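Local coordinates for tRNA (Guanosine-2'-O-)-methyltransferase (Aquifex aeolicus, PDB 1ZJR), which catalyses the S-adenosyl-L-methionine-dependent 2'-O-methylation of guanosine 18 in a subset of tRNA species, at residues 93-103 against 115-126. Numbering follows the deposited sequence.
With GOL (glycerol), chain C.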
ATOM      1  N   PHE A  93       1.985   1.722 -14.145  1.00 35.51           N
ATOM      2  CA  PHE A  93       2.522   0.543 -13.479  1.00 34.28           C
ATOM      3  C   PHE A  93       2.241  -0.702 -14.303  1.00 34.50           C
ATOM      4  O   PHE A  93       3.093  -1.580 -14.426  1.00 34.09           O
ATOM      5  CB  PHE A  93       1.909   0.362 -12.083  1.00 34.21           C
ATOM      6  CG  PHE A  93       2.494   1.262 -11.036  1.00 33.53           C
ATOM      7  CD1 PHE A  93       1.791   2.379 -10.585  1.00 34.00           C
ATOM      8  CD2 PHE A  93       3.747   0.992 -10.492  1.00 34.05           C
ATOM      9  CE1 PHE A  93       2.329   3.214  -9.602  1.00 33.19           C
ATOM     10  CE2 PHE A  93       4.297   1.820  -9.509  1.00 34.71           C
ATOM     11  CZ  PHE A  93       3.586   2.932  -9.064  1.00 35.12           C
ATOM     12  N   LYS A  94       1.039  -0.780 -14.861  1.00 34.90           N
ATOM     13  CA  LYS A  94       0.659  -1.938 -15.656  1.00 38.84           C
ATOM     14  C   LYS A  94       1.616  -2.114 -16.834  1.00 41.00           C
ATOM     15  O   LYS A  94       2.126  -3.210 -17.068  1.00 41.18           O
ATOM     16  CB  LYS A  94      -0.780  -1.782 -16.154  1.00 38.69           C
ATOM     17  CG  LYS A  94      -1.411  -3.071 -16.654  1.00 41.13           C
ATOM     18  CD  LYS A  94      -2.889  -2.869 -16.955  1.00 42.94           C
ATOM     19  CE  LYS A  94      -3.550  -4.171 -17.366  1.00 44.56           C
ATOM     20  NZ  LYS A  94      -4.975  -3.970 -17.732  1.00 45.17           N
ATOM     21  N   ASN A  95       1.869  -1.031 -17.562  1.00 42.80           N
ATOM     22  CA  ASN A  95       2.775  -1.090 -18.702  1.00 45.44           C
ATOM     23  C   ASN A  95       4.198  -1.431 -18.270  1.00 45.78           C
ATOM     24  O   ASN A  95       5.019  -1.840 -19.091  1.00 47.31           O
ATOM     25  CB  ASN A  95       2.766   0.238 -19.464  1.00 47.42           C
ATOM     26  CG  ASN A  95       1.406   0.559 -20.052  1.00 49.03           C
ATOM     27  OD1 ASN A  95       0.720  -0.323 -20.569  1.00 50.49           O
ATOM     28  ND2 ASN A  95       1.016   1.827 -19.988  1.00 50.99           N
ATOM     29  N   ARG A  96       4.485  -1.262 -16.980  1.00 44.56           N
ATOM     30  CA  ARG A  96       5.805  -1.574 -16.435  1.00 43.59           C
ATOM     31  C   ARG A  96       5.885  -3.016 -15.942  1.00 43.29           C
ATOM     32  O   ARG A  96       6.890  -3.422 -15.360  1.00 43.88           O
ATOM     33  CB  ARG A  96       6.155  -0.637 -15.276  1.00 44.47           C
ATOM     34  CG  ARG A  96       6.642   0.742 -15.679  1.00 46.02           C
ATOM     35  CD  ARG A  96       6.968   1.561 -14.437  1.00 47.61           C
ATOM     36  NE  ARG A  96       7.954   0.889 -13.591  1.00 47.46           N
ATOM     37  CZ  ARG A  96       8.199   1.209 -12.323  1.00 48.59           C
ATOM     38  NH1 ARG A  96       7.529   2.196 -11.744  1.00 48.28           N
ATOM     39  NH2 ARG A  96       9.114   0.539 -11.632  1.00 48.12           N
ATOM     40  N   GLY A  97       4.822  -3.783 -16.161  1.00 42.16           N
ATOM     41  CA  GLY A  97       4.824  -5.174 -15.741  1.00 42.43           C
ATOM     42  C   GLY A  97       4.150  -5.479 -14.413  1.00 40.23           C
ATOM     43  O   GLY A  97       4.210  -6.610 -13.931  1.00 40.14           O
ATOM     44  N   PHE A  98       3.514  -4.481 -13.810  1.00 38.05           N
ATOM     45  CA  PHE A  98       2.831  -4.692 -12.534  1.00 36.18           C
ATOM     46  C   PHE A  98       1.411  -5.197 -12.758  1.00 33.94           C
ATOM     47  O   PHE A  98       0.702  -4.689 -13.621  1.00 34.37           O
ATOM     48  CB  PHE A  98       2.755  -3.383 -11.744  1.00 33.81           C
ATOM     49  CG  PHE A  98       4.048  -2.972 -11.102  1.00 33.92           C
ATOM     50  CD1 PHE A  98       4.199  -3.033  -9.716  1.00 32.83           C
ATOM     51  CD2 PHE A  98       5.101  -2.490 -11.869  1.00 33.92           C
ATOM     52  CE1 PHE A  98       5.382  -2.615  -9.103  1.00 33.27           C
ATOM     53  CE2 PHE A  98       6.290  -2.070 -11.270  1.00 34.55           C
ATOM     54  CZ  PHE A  98       6.430  -2.131  -9.883  1.00 34.62           C
ATOM     55  N   GLN A  99       0.996  -6.202 -11.992  1.00 34.16           N
ATOM     56  CA  GLN A  99      -0.371  -6.694 -12.115  1.00 33.05           C
ATOM     57  C   GLN A  99      -1.209  -5.788 -11.219  1.00 32.70           C
ATOM     58  O   GLN A  99      -0.803  -5.462 -10.099  1.00 31.90           O
ATOM     59  CB  GLN A  99      -0.501  -8.147 -11.643  1.00 33.98           C
ATOM     60  CG  GLN A  99      -0.256  -8.374 -10.159  1.00 35.88           C
ATOM     61  CD  GLN A  99      -0.608  -9.791  -9.710  1.00 34.89           C
ATOM     62  OE1 GLN A  99      -0.263 -10.208  -8.604  1.00 36.32           O
ATOM     63  NE2 GLN A  99      -1.302 -10.532 -10.564  1.00 35.27           N
ATOM     64  N   ILE A 100      -2.360  -5.362 -11.723  1.00 30.51           N
ATOM     65  CA  ILE A 100      -3.250  -4.496 -10.963  1.00 30.57           C
ATOM     66  C   ILE A 100      -4.331  -5.360 -10.319  1.00 29.05           C
ATOM     67  O   ILE A 100      -5.154  -5.962 -11.011  1.00 29.58           O
ATOM     68  CB  ILE A 100      -3.908  -3.442 -11.877  1.00 30.41           C
ATOM     69  CG1 ILE A 100      -2.833  -2.749 -12.721  1.00 30.98           C
ATOM     70  CG2 ILE A 100      -4.674  -2.428 -11.032  1.00 31.14           C
ATOM     71  CD1 ILE A 100      -1.740  -2.061 -11.915  1.00 29.02           C
ATOM     72  N   VAL A 101      -4.308  -5.414  -8.991  1.00 27.87           N
ATOM     73  CA  VAL A 101      -5.245  -6.210  -8.203  1.00 27.45           C
ATOM     74  C   VAL A 101      -6.201  -5.262  -7.480  1.00 29.28           C
ATOM     75  O   VAL A 101      -5.786  -4.482  -6.622  1.00 27.34           O
ATOM     76  CB  VAL A 101      -4.469  -7.066  -7.173  1.00 27.98           C
ATOM     77  CG1 VAL A 101      -5.423  -7.931  -6.352  1.00 27.93           C
ATOM     78  CG2 VAL A 101      -3.450  -7.945  -7.908  1.00 27.70           C
ATOM     79  N   ALA A 102      -7.484  -5.335  -7.819  1.00 28.72           N
ATOM     80  CA  ALA A 102      -8.457  -4.434  -7.214  1.00 28.15           C
ATOM     81  C   ALA A 102      -9.598  -5.107  -6.473  1.00 27.59           C
ATOM     82  O   ALA A 102     -10.153  -6.104  -6.928  1.00 26.75           O
ATOM     83  CB  ALA A 102      -9.022  -3.511  -8.282  1.00 28.58           C
ATOM     84  N   THR A 103      -9.953  -4.547  -5.321  1.00 28.12           N
ATOM     85  CA  THR A 103     -11.062  -5.074  -4.536  1.00 27.10           C
ATOM     86  C   THR A 103     -12.325  -4.626  -5.261  1.00 27.43           C
ATOM     87  O   THR A 103     -12.579  -3.428  -5.396  1.00 27.75           O
ATOM     88  CB  THR A 103     -11.083  -4.483  -3.121  1.00 26.67           C
ATOM     89  OG1 THR A 103     -11.118  -3.052  -3.214  1.00 27.45           O
ATOM     90  CG2 THR A 103      -9.846  -4.918  -2.344  1.00 26.04           C
ATOM     91  N   VAL A 115      -4.713 -14.915  -5.789  1.00 36.49           N
ATOM     92  CA  VAL A 115      -3.754 -14.054  -6.463  1.00 34.01           C
ATOM     93  C   VAL A 115      -2.329 -14.343  -5.994  1.00 33.67           C
ATOM     94  O   VAL A 115      -2.107 -14.716  -4.839  1.00 32.65           O
ATOM     95  CB  VAL A 115      -4.079 -12.563  -6.193  1.00 35.29           C
ATOM     96  CG1 VAL A 115      -2.946 -11.671  -6.682  1.00 33.90           C
ATOM     97  CG2 VAL A 115      -5.374 -12.188  -6.887  1.00 33.36           C
ATOM     98  N   ASP A 116      -1.369 -14.182  -6.900  1.00 31.68           N
ATOM     99  CA  ASP A 116       0.041 -14.385  -6.573  1.00 31.45           C
ATOM    100  C   ASP A 116       0.618 -12.997  -6.283  1.00 30.65           C
ATOM    101  O   ASP A 116       0.934 -12.247  -7.205  1.00 30.26           O
ATOM    102  CB  ASP A 116       0.774 -15.023  -7.761  1.00 33.23           C
ATOM    103  CG  ASP A 116       2.259 -15.190  -7.513  1.00 35.82           C
ATOM    104  OD1 ASP A 116       2.757 -14.723  -6.464  1.00 33.73           O
ATOM    105  OD2 ASP A 116       2.939 -15.789  -8.377  1.00 38.19           O
ATOM    106  N   TYR A 117       0.748 -12.661  -5.000  1.00 29.39           N
ATOM    107  CA  TYR A 117       1.259 -11.349  -4.606  1.00 28.57           C
ATOM    108  C   TYR A 117       2.782 -11.237  -4.596  1.00 27.64           C
ATOM    109  O   TYR A 117       3.313 -10.180  -4.264  1.00 26.02           O
ATOM    110  CB  TYR A 117       0.717 -10.962  -3.217  1.00 27.37           C
ATOM    111  CG  TYR A 117      -0.798 -10.887  -3.147  1.00 27.32           C
ATOM    112  CD1 TYR A 117      -1.559 -12.008  -2.812  1.00 29.43           C
ATOM    113  CD2 TYR A 117      -1.471  -9.706  -3.460  1.00 29.66           C
ATOM    114  CE1 TYR A 117      -2.956 -11.954  -2.796  1.00 28.75           C
ATOM    115  CE2 TYR A 117      -2.868  -9.639  -3.447  1.00 26.57           C
ATOM    116  CZ  TYR A 117      -3.599 -10.767  -3.116  1.00 29.01           C
ATOM    117  OH  TYR A 117      -4.969 -10.710  -3.122  1.00 28.14           O
ATOM    118  N   THR A 118       3.485 -12.306  -4.965  1.00 29.13           N
ATOM    119  CA  THR A 118       4.951 -12.274  -4.965  1.00 29.17           C
ATOM    120  C   THR A 118       5.550 -11.597  -6.194  1.00 31.02           C
ATOM    121  O   THR A 118       6.737 -11.273  -6.211  1.00 29.85           O
ATOM    122  CB  THR A 118       5.556 -13.697  -4.847  1.00 32.26           C
ATOM    123  OG1 THR A 118       5.296 -14.436  -6.047  1.00 30.19           O
ATOM    124  CG2 THR A 118       4.953 -14.427  -3.652  1.00 30.73           C
ATOM    125  N   LYS A 119       4.738 -11.391  -7.225  1.00 31.32           N
ATOM    126  CA  LYS A 119       5.206 -10.722  -8.439  1.00 34.49           C
ATOM    127  C   LYS A 119       4.904  -9.230  -8.288  1.00 33.22           C
ATOM    128  O   LYS A 119       4.136  -8.846  -7.410  1.00 33.02           O
ATOM    129  CB  LYS A 119       4.463 -11.262  -9.664  1.00 37.34           C
ATOM    130  CG  LYS A 119       2.954 -11.108  -9.562  1.00 41.31           C
ATOM    131  CD  LYS A 119       2.235 -11.472 -10.853  1.00 47.28           C
ATOM    132  CE  LYS A 119       2.345 -12.949 -11.171  1.00 48.50           C
ATOM    133  NZ  LYS A 119       1.486 -13.297 -12.340  1.00 51.59           N
ATOM    134  N   PRO A 120       5.515  -8.371  -9.130  1.00 32.54           N
ATOM    135  CA  PRO A 120       5.248  -6.928  -9.034  1.00 31.51           C
ATOM    136  C   PRO A 120       3.739  -6.719  -9.020  1.00 29.35           C
ATOM    137  O   PRO A 120       3.035  -7.094  -9.971  1.00 28.39           O
ATOM    138  CB  PRO A 120       5.908  -6.375 -10.293  1.00 32.02           C
ATOM    139  CG  PRO A 120       7.114  -7.272 -10.433  1.00 33.35           C
ATOM    140  CD  PRO A 120       6.522  -8.650 -10.170  1.00 32.53           C
ATOM    141  N   THR A 121       3.250  -6.108  -7.947  1.00 28.27           N
ATOM    142  CA  THR A 121       1.819  -5.904  -7.769  1.00 28.70           C
ATOM    143  C   THR A 121       1.408  -4.553  -7.196  1.00 27.78           C
ATOM    144  O   THR A 121       2.073  -4.008  -6.320  1.00 26.79           O
ATOM    145  CB  THR A 121       1.252  -6.962  -6.792  1.00 29.56           C
ATOM    146  OG1 THR A 121       1.506  -8.272  -7.305  1.00 31.19           O
ATOM    147  CG2 THR A 121      -0.258  -6.768  -6.583  1.00 28.91           C
ATOM    148  N   VAL A 122       0.298  -4.027  -7.698  1.00 27.79           N
ATOM    149  CA  VAL A 122      -0.259  -2.793  -7.164  1.00 26.44           C
ATOM    150  C   VAL A 122      -1.620  -3.220  -6.613  1.00 25.88           C
ATOM    151  O   VAL A 122      -2.492  -3.626  -7.376  1.00 26.31           O
ATOM    152  CB  VAL A 122      -0.505  -1.702  -8.244  1.00 28.09           C
ATOM    153  CG1 VAL A 122      -1.235  -0.522  -7.608  1.00 26.34           C
ATOM    154  CG2 VAL A 122       0.819  -1.217  -8.839  1.00 25.19           C
ATOM    155  N   LEU A 123      -1.784  -3.171  -5.293  1.00 23.54           N
ATOM    156  CA  LEU A 123      -3.055  -3.527  -4.668  1.00 23.80           C
ATOM    157  C   LEU A 123      -3.899  -2.260  -4.553  1.00 24.20           C
ATOM    158  O   LEU A 123      -3.483  -1.299  -3.908  1.00 23.86           O
ATOM    159  CB  LEU A 123      -2.829  -4.100  -3.261  1.00 23.42           C
ATOM    160  CG  LEU A 123      -4.115  -4.264  -2.436  1.00 24.96           C
ATOM    161  CD1 LEU A 123      -5.005  -5.314  -3.092  1.00 27.20           C
ATOM    162  CD2 LEU A 123      -3.777  -4.661  -1.005  1.00 22.66           C
ATOM    163  N   VAL A 124      -5.077  -2.256  -5.171  1.00 24.16           N
ATOM    164  CA  VAL A 124      -5.948  -1.085  -5.109  1.00 24.38           C
ATOM    165  C   VAL A 124      -7.140  -1.367  -4.204  1.00 25.08           C
ATOM    166  O   VAL A 124      -7.876  -2.333  -4.419  1.00 24.28           O
ATOM    167  CB  VAL A 124      -6.485  -0.694  -6.511  1.00 25.96           C
ATOM    168  CG1 VAL A 124      -7.155   0.678  -6.447  1.00 24.54           C
ATOM    169  CG2 VAL A 124      -5.349  -0.688  -7.528  1.00 25.32           C
ATOM    170  N   VAL A 125      -7.321  -0.520  -3.191  1.00 25.07           N
ATOM    171  CA  VAL A 125      -8.424  -0.660  -2.244  1.00 25.42           C
ATOM    172  C   VAL A 125      -9.175   0.666  -2.242  1.00 25.70           C
ATOM    173  O   VAL A 125      -8.669   1.663  -2.751  1.00 26.31           O
ATOM    174  CB  VAL A 125      -7.915  -0.941  -0.807  1.00 24.58           C
ATOM    175  CG1 VAL A 125      -7.121  -2.243  -0.771  1.00 24.74           C
ATOM    176  CG2 VAL A 125      -7.051   0.217  -0.330  1.00 24.79           C
ATOM    177  N   GLY A 126     -10.375   0.694  -1.677  1.00 25.70           N
ATOM    178  CA  GLY A 126     -11.088   1.961  -1.670  1.00 26.96           C
ATOM    179  C   GLY A 126     -12.446   1.934  -1.014  1.00 27.13           C
ATOM    180  O   GLY A 126     -12.902   0.886  -0.562  1.00 26.13           O
TER
HETATM  181  C1  GOL C 529     -11.574  -2.834   0.344  1.00 36.93           C
HETATM  182  O1  GOL C 529     -11.205  -1.943  -0.708  1.00 29.02           O
HETATM  183  C2  GOL C 529     -13.102  -2.641   0.599  1.00 39.15           C
HETATM  184  O2  GOL C 529     -13.343  -1.270   0.996  1.00 39.96           O
HETATM  185  C3  GOL C 529     -13.570  -3.581   1.733  1.00 38.66           C
HETATM  186  O3  GOL C 529     -14.975  -3.482   1.974  1.00 41.40           O
HETATM  187  O   HOH W   1       3.679  -8.614 -12.285  1.00 33.83           O
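Gln99 starts a parallel ladder of five backbone hydrogen bonds between strands 99-103 and 121-126, its N donating to Pro120 O (3.0 Å) and its O accepting from Val122 N; the last joins Thr103 N to Val124 O (3.2 Å). Before the first rung, the Phe98 ring is sandwiched: Pro120 CB sits over one face, 3.9 Å from the ring centroid, and Phe93 CD2 covers the other. With CG1 of Val122 anti to the backbone N (chi1 173°), CG2 is the branch over the Phe93 ring face, 3.7 Å from Phe93 CG. On the other side of the sheet, Val101 CG2 meets Val115 CG1 tip to tip, while the extended side chain of Gln99 passes Thr121 and crosses the aliphatic part of Lys119 at about a right angle. Shortening Gln99 to an alanine is likely to open a gap beside Lys119 CD and Thr121 and leave Asp116 O without its polar neighbour. Thr121 OG1 donates to Lys119 O (2.7 Å), and a water bridges Gly97 O and Pro120 O. Strands 26-31 and 142-145 flank the pair in the parallel sheet of the knotted SPOUT fold. At the far end, Thr103 OG1 and Gly126 N both bind O1 of a glycerol, probably from the crystallisation liquor, consistent with a polar pocket at the predicted S-adenosyl-L-methionine site that includes Thr103.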